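Local coordinates for single-stranded DNA-binding protein WHY3, chloroplastic (PDB 4KOQ) that binds single-stranded DNA in chloroplasts and nucleus, guarding the plastid genome against illegitimate recombination and repressing transcription of the kinesin gene KP1, at the interface of chains A and B. Coordinates in Å, arbitrary orientation; residue numbers count along the deposited sequence, not the author numbering. Chains: chain A/B, Single-stranded DNA-binding protein WHY3, chloroplastic.

The interface of chains A and B. Residues chain A 41, 159-161, 164; chain B 11, 13, 24, 26, 150.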
# COMPACT_ATOMS: atom_id res chain seq x y z
N LEU A 41 -22.18 6.20 5.13
CA LEU A 41 -21.95 4.82 4.72
C LEU A 41 -22.90 3.97 5.50
O LEU A 41 -22.87 3.99 6.71
CB LEU A 41 -20.49 4.39 5.00
CG LEU A 41 -20.21 2.92 4.61
CD1 LEU A 41 -18.81 2.78 4.06
CD2 LEU A 41 -20.38 2.05 5.80
N ILE A 159 -14.34 0.13 3.11
CA ILE A 159 -14.80 0.80 4.33
C ILE A 159 -15.09 2.30 4.11
O ILE A 159 -15.41 3.02 5.05
CB ILE A 159 -13.84 0.62 5.49
CG1 ILE A 159 -12.51 1.31 5.23
CG2 ILE A 159 -13.61 -0.88 5.75
CD1 ILE A 159 -11.55 1.31 6.45
N GLY A 160 -14.96 2.75 2.88
CA GLY A 160 -15.27 4.12 2.51
C GLY A 160 -14.22 5.16 2.75
O GLY A 160 -14.50 6.35 2.56
N TRP A 161 -13.01 4.75 3.12
CA TRP A 161 -11.99 5.71 3.47
C TRP A 161 -11.35 6.32 2.24
O TRP A 161 -10.69 7.33 2.33
CB TRP A 161 -10.93 5.10 4.39
CG TRP A 161 -11.42 4.96 5.82
CD1 TRP A 161 -12.71 4.96 6.24
CD2 TRP A 161 -10.61 4.86 6.98
NE1 TRP A 161 -12.75 4.81 7.62
CE2 TRP A 161 -11.48 4.75 8.09
CE3 TRP A 161 -9.25 4.82 7.19
CZ2 TRP A 161 -11.00 4.63 9.38
CZ3 TRP A 161 -8.78 4.69 8.48
CH2 TRP A 161 -9.66 4.62 9.55
N PHE A 164 -12.91 9.47 1.70
CA PHE A 164 -12.32 10.51 2.56
C PHE A 164 -11.02 10.98 1.96
O PHE A 164 -10.75 12.19 1.87
CB PHE A 164 -12.07 9.97 4.00
CG PHE A 164 -10.97 10.70 4.77
CD1 PHE A 164 -11.26 11.84 5.55
CD2 PHE A 164 -9.67 10.21 4.76
CE1 PHE A 164 -10.25 12.49 6.27
CE2 PHE A 164 -8.64 10.87 5.49
CZ PHE A 164 -8.94 12.01 6.24
N VAL B 11 -17.86 8.02 7.31
CA VAL B 11 -17.36 6.68 6.96
C VAL B 11 -16.62 6.05 8.14
O VAL B 11 -15.60 5.36 7.96
CB VAL B 11 -16.44 6.75 5.70
CG1 VAL B 11 -17.28 7.12 4.45
CG2 VAL B 11 -15.32 7.73 5.90
N HIS B 13 -15.44 3.50 10.76
CA HIS B 13 -15.30 2.07 10.75
C HIS B 13 -15.55 1.58 12.17
O HIS B 13 -14.89 2.01 13.09
CB HIS B 13 -13.92 1.68 10.24
CG HIS B 13 -13.59 0.23 10.40
ND1 HIS B 13 -14.23 -0.77 9.70
CD2 HIS B 13 -12.69 -0.38 11.20
CE1 HIS B 13 -13.74 -1.94 10.07
NE2 HIS B 13 -12.80 -1.73 10.98
N ILE B 24 -14.04 4.33 14.50
CA ILE B 24 -12.83 5.04 14.12
C ILE B 24 -13.10 5.85 12.87
O ILE B 24 -13.48 5.30 11.83
CB ILE B 24 -11.69 4.06 13.80
CG1 ILE B 24 -11.48 3.16 15.02
CG2 ILE B 24 -10.41 4.78 13.47
CD1 ILE B 24 -10.48 2.07 14.82
N PRO B 26 -11.66 8.97 10.24
CA PRO B 26 -10.54 9.83 9.89
C PRO B 26 -10.91 11.32 9.87
O PRO B 26 -12.07 11.69 9.64
CB PRO B 26 -10.13 9.33 8.51
CG PRO B 26 -11.23 8.52 8.04
CD PRO B 26 -12.15 8.18 9.11
N ALA B 150 -5.98 -0.25 6.94
CA ALA B 150 -6.60 1.06 6.86
C ALA B 150 -5.66 2.16 7.36
O ALA B 150 -5.63 3.24 6.79
CB ALA B 150 -7.91 1.08 7.67
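The short helix 161-165 of chain A, with the A:Ile159-A:Gly160 turn that leads into it from helix 141-158, packs against strands 13-16 and 20-27, the residue B:Val11 and helix 141-158 of chain B. A:Trp161 carries the contact. With CG anti to its own carbonyl carbon (chi1 -76°), its indole swings beside the backbone N, with B:Pro26 on one face and NE1 towards B:Val11 O. B:Pro26 CG lies over that face, 3.9 Å from the centroid of the A:Trp161 five-membered ring. On the opposite face, towards the rim, sits A:Ile159 CD1 from the same chain. That methyl also touches B:Ala150 CB at 3.8 Å, and the same B:Ala150 CB meets A:Trp161 CZ3 at 3.8 Å. B:His13 ND1 makes a van der Waals contact with A:Ile159 CG2 at 4.0 Å. The indole N-H is spent on a backbone carbonyl: A:Trp161 NE1 donates to B:Val11 O at 2.9 Å. The acceptor lies nearly in the ring plane, but the bond is bent, 136° at the hydrogen. B:Ile24 CG2 meets the benzo edge at A:Trp161 CH2, 4.0 Å away. An alanine in place of A:Trp161 would probably open a gap between B:Pro26 and B:Ala150 and leave B:Val11 O without its indole donor. The proline is shared: its CB lies over the centre of the A:Phe164 ring, 3.6 Å from the centroid, wedging it between two aromatic groups. B:Val11 CG1 rests 3.5 Å from A:Gly160 O, beside the indole. Mainly apolar, with that indole hydrogen bond added, this patch joins the Whirly domains of two subunits and contributes to holding together the homotetramer that binds single-stranded DNA.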